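Long-range contacts in d-3-phosphoglycerate dehydrogenase oxidoreductase protein (Ralstonia solanacearum, PDB 3GG9), which probably binds NAD and uses it to oxidise D-3-phosphoglycerate: residues V7-Y11 / E57-V61; A14-C20 / Y309-G314; V39-A43 / Q64-L69; T95-V101 / V331-L337; V235-R240 / A264-P270. All blocks are in the same frame, centred on the assembly; numbering follows the deposited sequence.

Contact 1: V7-Y11 / E57-V61; sequences VLDDY and ERTRV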
# COMPACT_ATOMS: atom_id res chain seq x y z
N VAL A 7 4.65 6.33 30.93
CA VAL A 7 4.05 5.80 29.72
C VAL A 7 4.99 4.70 29.21
O VAL A 7 6.18 4.95 28.99
CB VAL A 7 3.93 6.86 28.59
CG1 VAL A 7 3.18 6.27 27.40
CG2 VAL A 7 3.24 8.15 29.08
N LEU A 8 4.44 3.51 29.01
CA LEU A 8 5.24 2.36 28.61
C LEU A 8 5.21 2.12 27.10
O LEU A 8 4.26 2.52 26.43
CB LEU A 8 4.68 1.13 29.32
CG LEU A 8 4.79 1.08 30.85
CD1 LEU A 8 4.33 -0.27 31.34
CD2 LEU A 8 6.25 1.33 31.29
N ASP A 9 6.25 1.45 26.58
CA ASP A 9 6.26 0.81 25.24
C ASP A 9 6.07 1.74 24.04
O ASP A 9 5.40 1.38 23.08
CB ASP A 9 5.21 -0.31 25.16
CG ASP A 9 5.24 -1.23 26.36
OD1 ASP A 9 6.32 -1.75 26.68
OD2 ASP A 9 4.16 -1.45 26.96
N ASP A 10 6.67 2.92 24.09
CA ASP A 10 6.52 3.91 23.00
C ASP A 10 7.78 3.90 22.12
O ASP A 10 8.67 4.74 22.28
CB ASP A 10 6.25 5.29 23.59
CG ASP A 10 6.15 6.39 22.52
OD1 ASP A 10 5.89 6.10 21.33
OD2 ASP A 10 6.35 7.57 22.91
N TYR A 11 7.81 2.96 21.17
CA TYR A 11 9.05 2.58 20.47
C TYR A 11 9.67 3.73 19.69
O TYR A 11 10.88 3.87 19.66
CB TYR A 11 8.88 1.32 19.58
CG TYR A 11 8.23 0.18 20.33
CD1 TYR A 11 8.98 -0.64 21.16
CD2 TYR A 11 6.87 -0.08 20.20
CE1 TYR A 11 8.39 -1.67 21.86
CE2 TYR A 11 6.26 -1.11 20.89
CZ TYR A 11 7.04 -1.91 21.72
OH TYR A 11 6.45 -2.92 22.43
N GLU A 57 -2.49 -3.09 24.13
CA GLU A 57 -2.14 -4.32 24.85
C GLU A 57 -0.65 -4.63 24.90
O GLU A 57 -0.26 -5.79 25.07
CB GLU A 57 -2.90 -5.52 24.27
CG GLU A 57 -4.43 -5.35 24.25
CD GLU A 57 -5.16 -6.61 24.72
OE1 GLU A 57 -6.32 -6.48 25.19
OE2 GLU A 57 -4.59 -7.72 24.64
N ARG A 58 0.20 -3.61 24.76
CA ARG A 58 1.65 -3.84 24.68
C ARG A 58 2.29 -4.42 25.96
O ARG A 58 3.30 -5.15 25.89
CB ARG A 58 2.38 -2.56 24.24
CG ARG A 58 2.02 -2.10 22.81
CD ARG A 58 2.84 -0.90 22.37
NE ARG A 58 2.34 -0.39 21.10
CZ ARG A 58 2.65 0.79 20.54
NH1 ARG A 58 3.48 1.65 21.10
NH2 ARG A 58 2.08 1.11 19.40
N THR A 59 1.71 -4.09 27.12
CA THR A 59 2.16 -4.60 28.42
C THR A 59 0.97 -5.21 29.15
O THR A 59 -0.12 -4.61 29.19
CB THR A 59 2.83 -3.49 29.28
OG1 THR A 59 4.12 -3.18 28.74
CG2 THR A 59 3.04 -3.93 30.74
N ARG A 60 1.14 -6.41 29.69
CA ARG A 60 0.10 -6.98 30.55
C ARG A 60 0.34 -6.69 32.02
O ARG A 60 1.47 -6.69 32.49
CB ARG A 60 -0.13 -8.48 30.32
CG ARG A 60 1.03 -9.32 29.85
CD ARG A 60 0.59 -10.78 29.63
NE ARG A 60 -0.71 -10.87 28.94
CZ ARG A 60 -1.85 -11.26 29.51
NH1 ARG A 60 -1.88 -11.62 30.79
NH2 ARG A 60 -2.97 -11.28 28.79
N VAL A 61 -0.75 -6.44 32.74
CA VAL A 61 -0.67 -6.11 34.16
C VAL A 61 -1.24 -7.28 34.97
O VAL A 61 -2.45 -7.53 34.97
CB VAL A 61 -1.37 -4.76 34.47
CG1 VAL A 61 -1.52 -4.54 35.98
CG2 VAL A 61 -0.57 -3.61 33.85
O HOH W 1 4.55 4.22 19.81

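Contact 2: A14-C20 / Y309-G314; sequences AVRKLDC and YEMYFG. With SO4 (sulfate ion), chain E.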
# COMPACT_ATOMS: atom_id res chain seq x y z
N ALA A 14 6.94 8.83 20.24
CA ALA A 14 5.97 9.73 19.60
C ALA A 14 5.12 10.49 20.57
O ALA A 14 4.65 11.58 20.26
CB ALA A 14 5.05 8.94 18.65
N VAL A 15 4.85 9.87 21.72
CA VAL A 15 3.91 10.37 22.71
C VAL A 15 4.27 11.77 23.21
O VAL A 15 3.41 12.66 23.27
CB VAL A 15 3.78 9.38 23.91
CG1 VAL A 15 2.92 9.95 25.04
CG2 VAL A 15 3.22 8.01 23.41
N ARG A 16 5.56 11.97 23.53
CA ARG A 16 6.00 13.25 24.05
C ARG A 16 5.92 14.41 23.03
O ARG A 16 5.98 15.57 23.42
CB ARG A 16 7.39 13.17 24.71
CG ARG A 16 8.56 13.10 23.75
CD ARG A 16 9.89 13.12 24.50
NE ARG A 16 11.00 12.77 23.61
CZ ARG A 16 11.67 13.63 22.85
NH1 ARG A 16 11.36 14.93 22.84
NH2 ARG A 16 12.66 13.19 22.08
N LYS A 17 5.77 14.09 21.74
CA LYS A 17 5.66 15.13 20.71
C LYS A 17 4.23 15.44 20.32
O LYS A 17 4.01 16.27 19.44
CB LYS A 17 6.46 14.73 19.49
CG LYS A 17 7.94 14.52 19.77
CD LYS A 17 8.52 13.62 18.71
CE LYS A 17 9.92 13.19 19.04
NZ LYS A 17 10.22 11.99 18.22
N LEU A 18 3.26 14.79 20.95
CA LEU A 18 1.85 14.99 20.58
C LEU A 18 1.41 16.33 21.14
O LEU A 18 1.91 16.72 22.19
CB LEU A 18 0.96 13.89 21.16
CG LEU A 18 1.20 12.43 20.71
CD1 LEU A 18 0.33 11.49 21.48
CD2 LEU A 18 1.01 12.20 19.22
N ASP A 19 0.48 17.00 20.47
CA ASP A 19 -0.14 18.21 21.03
C ASP A 19 -0.73 17.96 22.40
O ASP A 19 -0.62 18.81 23.28
CB ASP A 19 -1.24 18.75 20.11
CG ASP A 19 -0.70 19.29 18.78
OD1 ASP A 19 0.53 19.50 18.63
OD2 ASP A 19 -1.52 19.50 17.87
N CYS A 20 -1.33 16.78 22.60
CA CYS A 20 -2.02 16.47 23.84
C CYS A 20 -1.08 16.23 25.04
O CYS A 20 -1.54 16.26 26.17
CB CYS A 20 -2.98 15.28 23.66
SG CYS A 20 -2.15 13.69 23.45
N TYR A 309 -3.12 8.53 17.69
CA TYR A 309 -2.38 8.80 18.94
C TYR A 309 -2.91 10.08 19.64
O TYR A 309 -3.16 10.10 20.85
CB TYR A 309 -0.88 8.93 18.65
CG TYR A 309 -0.08 7.62 18.82
CD1 TYR A 309 -0.67 6.37 18.61
CD2 TYR A 309 1.28 7.64 19.17
CE1 TYR A 309 0.07 5.16 18.78
CE2 TYR A 309 2.01 6.44 19.35
CZ TYR A 309 1.39 5.21 19.14
OH TYR A 309 2.09 4.02 19.29
N GLU A 310 -3.13 11.14 18.87
CA GLU A 310 -3.69 12.35 19.46
C GLU A 310 -4.98 12.05 20.23
O GLU A 310 -5.09 12.43 21.38
CB GLU A 310 -3.90 13.46 18.41
CG GLU A 310 -2.61 14.10 17.86
CD GLU A 310 -1.84 15.02 18.84
OE1 GLU A 310 -0.77 15.53 18.40
OE2 GLU A 310 -2.28 15.24 20.02
N MET A 311 -5.92 11.34 19.60
CA MET A 311 -7.21 10.95 20.19
C MET A 311 -7.03 9.99 21.37
O MET A 311 -7.53 10.24 22.47
CB MET A 311 -8.15 10.32 19.14
CG MET A 311 -9.54 9.91 19.69
SD MET A 311 -10.40 8.62 18.74
CE MET A 311 -11.02 9.61 17.38
N TYR A 312 -6.30 8.90 21.13
CA TYR A 312 -6.09 7.87 22.16
C TYR A 312 -5.45 8.41 23.44
O TYR A 312 -6.01 8.25 24.52
CB TYR A 312 -5.30 6.68 21.61
CG TYR A 312 -6.15 5.66 20.85
CD1 TYR A 312 -6.36 4.39 21.37
CD2 TYR A 312 -6.74 5.97 19.62
CE1 TYR A 312 -7.13 3.45 20.67
CE2 TYR A 312 -7.51 5.03 18.91
CZ TYR A 312 -7.69 3.77 19.45
OH TYR A 312 -8.46 2.84 18.77
N PHE A 313 -4.29 9.06 23.32
CA PHE A 313 -3.60 9.66 24.47
C PHE A 313 -4.31 10.89 25.03
O PHE A 313 -4.35 11.09 26.25
CB PHE A 313 -2.16 9.98 24.09
CG PHE A 313 -1.36 8.73 23.84
CD1 PHE A 313 -0.75 8.07 24.90
CD2 PHE A 313 -1.29 8.17 22.57
CE1 PHE A 313 -0.03 6.91 24.70
CE2 PHE A 313 -0.56 6.96 22.33
CZ PHE A 313 0.06 6.35 23.42
N GLY A 314 -4.87 11.71 24.15
CA GLY A 314 -5.67 12.85 24.64
C GLY A 314 -6.67 12.38 25.68
O GLY A 314 -6.75 12.93 26.78
S SO4 E . -9.44 -0.08 20.72
O1 SO4 E . -8.09 0.42 20.74
O2 SO4 E . -10.14 0.31 21.93
O3 SO4 E . -10.14 0.47 19.57
O4 SO4 E . -9.38 -1.54 20.61
O HOH W 2 2.14 16.43 16.69

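Contact 3: V39-A43 / Q64-L69; sequences VGQLA and QLLDRL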
# COMPACT_ATOMS: atom_id res chain seq x y z
N VAL A 39 8.35 -9.75 35.64
CA VAL A 39 7.84 -8.94 36.74
C VAL A 39 8.93 -8.08 37.40
O VAL A 39 8.73 -6.89 37.60
CB VAL A 39 7.12 -9.84 37.78
CG1 VAL A 39 6.46 -9.00 38.84
CG2 VAL A 39 6.07 -10.70 37.09
N GLY A 40 10.07 -8.70 37.70
CA GLY A 40 11.18 -8.05 38.40
C GLY A 40 11.68 -6.76 37.77
O GLY A 40 11.63 -5.71 38.40
N GLN A 41 12.14 -6.86 36.53
CA GLN A 41 12.68 -5.72 35.77
C GLN A 41 11.66 -4.61 35.53
O GLN A 41 12.00 -3.42 35.57
CB GLN A 41 13.21 -6.20 34.41
CG GLN A 41 14.52 -6.97 34.42
CD GLN A 41 14.94 -7.43 33.01
OE1 GLN A 41 16.11 -7.72 32.77
NE2 GLN A 41 13.98 -7.49 32.08
N LEU A 42 10.41 -4.99 35.29
CA LEU A 42 9.34 -4.03 35.03
C LEU A 42 8.94 -3.28 36.30
O LEU A 42 8.74 -2.07 36.26
CB LEU A 42 8.13 -4.71 34.38
CG LEU A 42 6.95 -3.83 33.95
CD1 LEU A 42 7.42 -2.71 33.02
CD2 LEU A 42 5.87 -4.68 33.29
N ALA A 43 8.84 -4.01 37.41
CA ALA A 43 8.53 -3.39 38.71
C ALA A 43 9.60 -2.40 39.17
O ALA A 43 9.27 -1.35 39.72
CB ALA A 43 8.29 -4.45 39.76
N GLN A 64 0.92 -10.45 40.12
CA GLN A 64 2.31 -10.53 40.56
C GLN A 64 3.07 -9.22 40.35
O GLN A 64 4.00 -8.90 41.11
CB GLN A 64 3.05 -11.72 39.92
CG GLN A 64 2.35 -12.40 38.74
CD GLN A 64 1.20 -13.32 39.16
OE1 GLN A 64 0.09 -13.23 38.61
NE2 GLN A 64 1.45 -14.18 40.13
N LEU A 65 2.68 -8.45 39.34
CA LEU A 65 3.24 -7.14 39.12
C LEU A 65 2.69 -6.17 40.15
O LEU A 65 3.46 -5.44 40.78
CB LEU A 65 2.97 -6.65 37.69
CG LEU A 65 3.50 -5.25 37.36
CD1 LEU A 65 5.03 -5.21 37.36
CD2 LEU A 65 2.89 -4.77 36.03
N LEU A 66 1.37 -6.18 40.34
CA LEU A 66 0.71 -5.29 41.30
C LEU A 66 1.20 -5.48 42.75
O LEU A 66 1.23 -4.52 43.52
CB LEU A 66 -0.81 -5.42 41.21
CG LEU A 66 -1.39 -4.98 39.86
CD1 LEU A 66 -2.77 -5.57 39.65
CD2 LEU A 66 -1.42 -3.45 39.71
N ASP A 67 1.57 -6.72 43.09
CA ASP A 67 2.21 -7.06 44.37
C ASP A 67 3.51 -6.31 44.59
O ASP A 67 3.88 -6.01 45.72
CB ASP A 67 2.51 -8.56 44.45
CG ASP A 67 1.26 -9.41 44.60
OD1 ASP A 67 1.35 -10.63 44.31
OD2 ASP A 67 0.20 -8.89 44.99
N ARG A 68 4.21 -6.01 43.50
CA ARG A 68 5.50 -5.33 43.56
C ARG A 68 5.44 -3.82 43.36
O ARG A 68 6.48 -3.17 43.26
CB ARG A 68 6.45 -5.93 42.53
CG ARG A 68 6.97 -7.31 42.87
CD ARG A 68 8.10 -7.66 41.91
NE ARG A 68 8.66 -9.02 42.01
CZ ARG A 68 7.97 -10.16 42.11
NH1 ARG A 68 6.64 -10.19 42.13
NH2 ARG A 68 8.64 -11.30 42.17
N LEU A 69 4.23 -3.26 43.32
CA LEU A 69 4.06 -1.82 43.07
C LEU A 69 3.18 -1.10 44.11
O LEU A 69 2.02 -0.81 43.85
CB LEU A 69 3.51 -1.57 41.66
CG LEU A 69 4.31 -1.97 40.41
CD1 LEU A 69 3.52 -1.60 39.14
CD2 LEU A 69 5.71 -1.35 40.40
O HOH W 3 8.75 -1.75 42.83

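Contact 4: T95-V101 / V331-L337; sequences TDKGVVV and VANPTAL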
# COMPACT_ATOMS: atom_id res chain seq x y z
N THR A 95 -8.64 -4.04 41.57
CA THR A 95 -9.69 -3.72 42.53
C THR A 95 -9.27 -4.07 43.97
O THR A 95 -9.55 -3.31 44.89
CB THR A 95 -11.01 -4.42 42.14
OG1 THR A 95 -11.39 -4.01 40.82
CG2 THR A 95 -12.12 -4.07 43.10
N ASP A 96 -8.56 -5.20 44.13
CA ASP A 96 -7.99 -5.63 45.42
C ASP A 96 -6.99 -4.64 46.01
O ASP A 96 -6.95 -4.43 47.23
CB ASP A 96 -7.31 -7.01 45.29
CG ASP A 96 -8.31 -8.15 45.20
OD1 ASP A 96 -9.52 -7.93 45.44
OD2 ASP A 96 -7.88 -9.29 44.88
N LYS A 97 -6.17 -4.03 45.14
CA LYS A 97 -5.17 -3.06 45.58
C LYS A 97 -5.75 -1.64 45.64
O LYS A 97 -5.06 -0.72 46.06
CB LYS A 97 -3.95 -3.07 44.65
CG LYS A 97 -3.26 -4.44 44.49
CD LYS A 97 -2.30 -4.76 45.62
CE LYS A 97 -1.44 -5.98 45.29
NZ LYS A 97 -2.24 -7.22 45.04
N GLY A 98 -7.00 -1.48 45.24
CA GLY A 98 -7.59 -0.15 45.13
C GLY A 98 -6.91 0.69 44.05
O GLY A 98 -6.74 1.89 44.21
N VAL A 99 -6.48 0.02 42.97
CA VAL A 99 -5.91 0.67 41.79
C VAL A 99 -7.03 0.85 40.77
O VAL A 99 -7.61 -0.15 40.32
CB VAL A 99 -4.76 -0.17 41.19
CG1 VAL A 99 -4.30 0.39 39.83
CG2 VAL A 99 -3.59 -0.21 42.16
N VAL A 100 -7.36 2.10 40.42
CA VAL A 100 -8.41 2.32 39.44
C VAL A 100 -7.89 2.17 38.01
O VAL A 100 -6.80 2.64 37.68
CB VAL A 100 -9.20 3.67 39.62
CG1 VAL A 100 -10.00 3.65 40.90
CG2 VAL A 100 -8.29 4.88 39.56
N VAL A 101 -8.67 1.49 37.19
CA VAL A 101 -8.34 1.33 35.78
C VAL A 101 -9.24 2.26 34.98
O VAL A 101 -10.47 2.16 35.05
CB VAL A 101 -8.45 -0.13 35.31
CG1 VAL A 101 -8.24 -0.23 33.80
CG2 VAL A 101 -7.41 -0.99 36.05
N VAL A 331 -13.73 5.19 35.10
CA VAL A 331 -13.27 4.04 35.89
C VAL A 331 -13.95 2.76 35.42
O VAL A 331 -15.17 2.68 35.38
CB VAL A 331 -13.43 4.24 37.45
CG1 VAL A 331 -12.85 3.04 38.21
CG2 VAL A 331 -12.69 5.49 37.90
N ALA A 332 -13.13 1.78 35.01
CA ALA A 332 -13.60 0.48 34.56
C ALA A 332 -14.08 -0.36 35.74
O ALA A 332 -15.09 -1.06 35.63
CB ALA A 332 -12.49 -0.26 33.81
N ASN A 333 -13.36 -0.27 36.86
CA ASN A 333 -13.60 -1.08 38.06
C ASN A 333 -14.02 -0.24 39.27
O ASN A 333 -13.25 -0.07 40.21
CB ASN A 333 -12.32 -1.90 38.36
CG ASN A 333 -11.09 -1.03 38.64
OD1 ASN A 333 -11.03 0.14 38.22
ND2 ASN A 333 -10.11 -1.58 39.37
N PRO A 334 -15.26 0.31 39.26
CA PRO A 334 -15.56 1.35 40.25
C PRO A 334 -15.53 0.88 41.72
O PRO A 334 -15.41 1.70 42.62
CB PRO A 334 -16.98 1.81 39.85
CG PRO A 334 -17.19 1.29 38.47
CD PRO A 334 -16.42 0.01 38.42
N THR A 335 -15.60 -0.44 41.94
CA THR A 335 -15.53 -0.99 43.30
C THR A 335 -14.12 -0.92 43.91
O THR A 335 -13.91 -1.33 45.05
CB THR A 335 -16.13 -2.43 43.41
OG1 THR A 335 -15.32 -3.36 42.69
CG2 THR A 335 -17.56 -2.48 42.88
N ALA A 336 -13.16 -0.39 43.14
CA ALA A 336 -11.82 -0.07 43.66
C ALA A 336 -11.80 1.28 44.38
O ALA A 336 -10.81 1.63 45.02
CB ALA A 336 -10.80 -0.08 42.53
N LEU A 337 -12.88 2.04 44.24
CA LEU A 337 -13.00 3.35 44.89
C LEU A 337 -13.46 3.21 46.34
O LEU A 337 -13.28 4.13 47.15
CB LEU A 337 -13.96 4.25 44.11
CG LEU A 337 -13.51 4.74 42.72
CD1 LEU A 337 -14.71 5.27 41.94
CD2 LEU A 337 -12.44 5.80 42.84

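Contact 5: V235-R240 / A264-P270; sequences VADLTR and ALNRGRP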
# COMPACT_ATOMS: atom_id res chain seq x y z
N VAL A 235 -5.87 -24.66 9.86
CA VAL A 235 -5.14 -25.00 8.64
C VAL A 235 -6.07 -25.54 7.55
O VAL A 235 -5.82 -25.30 6.38
CB VAL A 235 -4.01 -26.07 8.87
CG1 VAL A 235 -3.29 -26.40 7.57
CG2 VAL A 235 -3.01 -25.56 9.83
N ALA A 236 -7.12 -26.26 7.94
CA ALA A 236 -8.07 -26.78 6.95
C ALA A 236 -8.76 -25.63 6.22
O ALA A 236 -8.91 -25.67 4.99
CB ALA A 236 -9.11 -27.70 7.61
N ASP A 237 -9.16 -24.61 6.97
CA ASP A 237 -9.76 -23.39 6.40
C ASP A 237 -8.82 -22.68 5.43
O ASP A 237 -9.21 -22.33 4.32
CB ASP A 237 -10.14 -22.41 7.52
CG ASP A 237 -11.26 -22.94 8.42
OD1 ASP A 237 -11.18 -22.71 9.65
OD2 ASP A 237 -12.20 -23.56 7.89
N LEU A 238 -7.60 -22.41 5.87
CA LEU A 238 -6.59 -21.76 5.02
C LEU A 238 -6.22 -22.58 3.77
O LEU A 238 -6.04 -22.02 2.71
CB LEU A 238 -5.33 -21.45 5.84
CG LEU A 238 -5.50 -20.40 6.94
CD1 LEU A 238 -4.26 -20.37 7.81
CD2 LEU A 238 -5.81 -19.00 6.35
N THR A 239 -6.10 -23.90 3.90
CA THR A 239 -5.73 -24.71 2.73
C THR A 239 -6.90 -24.90 1.74
O THR A 239 -6.72 -25.48 0.68
CB THR A 239 -5.07 -26.06 3.12
OG1 THR A 239 -5.91 -26.74 4.04
CG2 THR A 239 -3.69 -25.82 3.77
N ARG A 240 -8.07 -24.39 2.10
CA ARG A 240 -9.24 -24.31 1.22
C ARG A 240 -9.06 -23.16 0.22
O ARG A 240 -9.69 -23.14 -0.85
CB ARG A 240 -10.47 -24.03 2.08
CG ARG A 240 -11.77 -24.60 1.59
CD ARG A 240 -12.30 -25.71 2.47
NE ARG A 240 -12.34 -25.35 3.88
CZ ARG A 240 -12.86 -26.11 4.84
NH1 ARG A 240 -12.84 -25.71 6.11
NH2 ARG A 240 -13.41 -27.28 4.53
N ALA A 264 0.03 -23.47 6.34
CA ALA A 264 -0.74 -23.31 5.12
C ALA A 264 0.07 -22.65 3.99
O ALA A 264 -0.02 -23.08 2.83
CB ALA A 264 -2.02 -22.54 5.39
N LEU A 265 0.86 -21.63 4.31
CA LEU A 265 1.70 -20.99 3.30
C LEU A 265 2.69 -21.99 2.70
O LEU A 265 2.88 -22.02 1.48
CB LEU A 265 2.43 -19.76 3.84
CG LEU A 265 1.58 -18.50 4.04
CD1 LEU A 265 2.41 -17.46 4.78
CD2 LEU A 265 1.04 -17.92 2.73
N ASN A 266 3.27 -22.82 3.55
CA ASN A 266 4.16 -23.89 3.09
C ASN A 266 3.48 -24.97 2.24
O ASN A 266 4.15 -25.66 1.49
CB ASN A 266 4.91 -24.52 4.27
CG ASN A 266 6.06 -23.65 4.76
OD1 ASN A 266 6.52 -22.75 4.06
ND2 ASN A 266 6.50 -23.90 5.98
N ARG A 267 2.16 -25.10 2.34
CA ARG A 267 1.44 -26.05 1.48
C ARG A 267 0.89 -25.38 0.20
O ARG A 267 0.34 -26.05 -0.68
CB ARG A 267 0.38 -26.84 2.26
CG ARG A 267 0.91 -27.50 3.55
CD ARG A 267 0.40 -28.91 3.79
NE ARG A 267 -0.92 -28.98 4.44
CZ ARG A 267 -1.15 -29.37 5.70
NH1 ARG A 267 -2.39 -29.40 6.16
NH2 ARG A 267 -0.15 -29.72 6.50
N GLY A 268 1.04 -24.05 0.12
CA GLY A 268 0.78 -23.31 -1.11
C GLY A 268 -0.61 -22.70 -1.25
O GLY A 268 -0.92 -22.11 -2.29
N ARG A 269 -1.44 -22.88 -0.23
CA ARG A 269 -2.80 -22.30 -0.16
C ARG A 269 -3.00 -21.72 1.25
O ARG A 269 -2.93 -22.46 2.22
CB ARG A 269 -3.89 -23.34 -0.45
CG ARG A 269 -3.78 -23.96 -1.84
CD ARG A 269 -4.59 -25.24 -1.98
NE ARG A 269 -5.94 -24.92 -2.40
CZ ARG A 269 -6.39 -25.02 -3.64
NH1 ARG A 269 -7.64 -24.67 -3.91
NH2 ARG A 269 -5.61 -25.48 -4.61
N PRO A 270 -3.19 -20.39 1.37
CA PRO A 270 -3.26 -19.35 0.33
C PRO A 270 -1.87 -19.12 -0.29
O PRO A 270 -0.89 -19.66 0.21
CB PRO A 270 -3.71 -18.12 1.11
CG PRO A 270 -3.13 -18.33 2.48
CD PRO A 270 -3.31 -19.82 2.72

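Contact 1: V7-Y11 / E57-V61
Arg-58 does most of the work here. Its side chain runs extended toward the 7-11 loop, where NH1 donates a hydrogen bond to the carbonyl Asp-9 O (2.8 Å). Water 1 extends the link: it accepts from Arg-58 NH1 (3.1 Å) and donates to Asp-10 OD1 (2.8 Å), a carboxylate that also takes the backbone amides of Ala-14 and Val-15. Tyr-11 CD2 lies over one face of the Arg-58 guanidinium, and Arg-58 CD sits 3.7 Å from Tyr-11 CE2. Arg-58 NH2 also bonds the hydroxyl of Tyr-309, and Tyr-11 has its own polar partner in Thr-35. Asp-9, at positive phi, points its carboxylate at Thr-59, whose OG1 donates a very short hydrogen bond of 2.5 Å to Asp-9 OD2. Beside this polar pair, Leu-8 CD1 comes within 3.9 Å of Thr-59 OG1, while Leu-8 packs against strand 51-54. Both segments follow neighbouring parallel strands, 4-7 and 51-54, so the contact ties together two strand-end loops at the carboxyl edge of the parallel sheet of a flavodoxin-like alpha/beta domain.

Contact 2: A14-C20 / Y309-G314
The loop 14-20 begins against Tyr-309 of helix 306-324: Ala-14 CB touches Tyr-309 CE2 at 4.0 Å, and the hydroxyl of that tyrosine reaches on to Arg-58. One residue later, Val-15 lays its CG2 over the face of the Phe-313 ring, 3.9 Å from the centroid and 26° off the normal, a CH-pi contact. A short 3-10 turn, closed by Lys-17 N to Ala-14 O (3.1 Å), then carries Arg-16 and Lys-17 away from the helix and brings Leu-18 back to it. Leu-18 fits between two residues one helical turn apart, with CD2 at 3.8 Å from Tyr-309 CB and CD1 at 3.9 Å from Phe-313 CD2. The helix comes near the C-terminal end of the chain, after the seven-stranded NAD-domain sheet, yet here it packs on a loop that follows the first strand of the other sheet, so the chain returns to its N-terminal domain, as in other D-2-hydroxyacid dehydrogenases. At Asp-19 the chain starts a second 3-10 turn whose backbone amides face the Glu-310 carboxylate: Asp-19 N donates to Glu-310 OE1 (2.8 Å) and Cys-20 N to Glu-310 OE2 (3.2 Å). Cys-20 SG finally settles against the helix, 3.4 Å from Gly-314 N and 3.8 Å from Phe-313 CB; the CA atoms of Cys-20 and Gly-314 are 5.2 Å apart here.

Contact 3: V39-A43 / Q64-L69
Two short helices of the N-terminal alpha/beta domain, 39-45 and 63-66, pack side by side here; each lies in a connection between strands of the five-stranded parallel sheet, the first leading from strand 28-31 to strand 51-54 and the second from there to strand 74-77. The packing is mainly apolar. Leu-65 is central to it: its CD1 approaches Ala-43 CB at 4.1 Å and Val-39 CG1 at 4.3 Å, while its CD2 meets Leu-42 CD2 at 4.0 Å. Ala-43, small and facing the other segment, also takes Arg-68 CB at 3.6 Å and Leu-69 CD2 at 4.1 Å, so a single methyl group meets three side chains. The backbones come close, with 5.5 Å between the CA atoms of Val-39 and Leu-65. Val-39 contributes a second kind of contact, since its CG1 lies against Gln-64 O (3.3 Å) and over one face of the Arg-68 guanidinium. That guanidinium curls back on its own segment, where Arg-68 NH1 makes a weak hydrogen bond to Gln-64 O (3.1 Å). No direct hydrogen bond joins the two segments. Water 3 provides the polar link instead, donating to Ala-43 O at 3.2 Å and to Arg-68 O at 2.7 Å.

Contact 4: T95-V101 / V331-L337
Asn-333 is the polar centre of this contact, and its side-chain amide is engaged at both ends. OD1 accepts from Val-101 N (2.9 Å, nearly linear), while ND2 donates to Val-99 O (3.0 Å) and to Thr-95 OG1 (3.1 Å); the Thr-95 hydroxyl also bonds Leu-91 O within its own helix. The amide thus pairs with the outward-facing Val-99 O and Val-101 N on either side of Val-100, much as a neighbouring strand would. A backbone bond from Ala-332 N to Val-101 O (2.7 Å) continues the pattern, with Val-331 CA lying 3.5 Å from the same Val-101 O in a CA-H...O contact. Around this network Ala-336 fills the space beside the helix end: its CB is 3.8 Å from Thr-95 CA and 4.1 Å from Val-100 CG1. Val-100 also meets Val-331, CB to CG1 at 4.0 Å, and Leu-337, CG1 to CD2 at 3.8 Å. The turn between helix and strand is made by Gly-98, whose positive phi closes a Schellman motif and whose CA passes 3.7 Å from Ala-336 O. In this way the C-terminal tail lines the outer edge of the five-stranded parallel sheet, along its outermost strand 100-102 in the N-terminal alpha/beta domain.

Contact 5: V235-R240 / A264-P270
Helix 235-238 and the end of helix 260-267 meet where each segment leaves its helix, with Thr-239 and Arg-269 closest at 4.8 Å between CA atoms. Both belong to the NAD-binding domain of Rossmann type, in connections that lead into the adjacent parallel strands 246-249 and 272-275. Gly-268, at positive phi, ends the second helix in a Schellman motif, and a cis peptide precedes Pro-270. Leu-238 and Ala-264 form the apolar centre, CB to CB at 3.5 Å, with Pro-270 CD 4.1 Å from Leu-238 CB; Leu-238 and Pro-270 both also rest on Phe-247 of strand 246-249. Thr-239 adds its CG2 at 4.0 Å from Ala-264 CB, while its hydroxyl turns back to Val-235 O. Toward solvent, Val-235 CG1 lies 3.4 Å from Arg-267 NH1. Across the gap the polar link is slight: Arg-269 NE makes a weak hydrogen bond, 3.2 Å long, to Thr-239 O.

In the fold
Contacts 1 to 4 all belong to the half of the chain built on the five-stranded sheet, whereas contact 5 stands alone in the NAD-binding half, about 45 Å from contact 4 between centres. Contacts 1 and 4 are buried and rich in hydrogen bonds, several to backbone groups, and contact 4 adds apolar packing; contacts 3 and 5 are partly buried pairings of short helices, mainly apolar, with arginines at their margins. Contact 2 mixes both kinds. Contacts 1 and 2 are directly hydrogen-bonded and also pack Val-7 on Phe-313, and both reach the second subunit. Contact 3 packs on contact 1 through Leu-42 and Thr-59, and meets contact 4 through the Asp-67 to Lys-97 salt bridge.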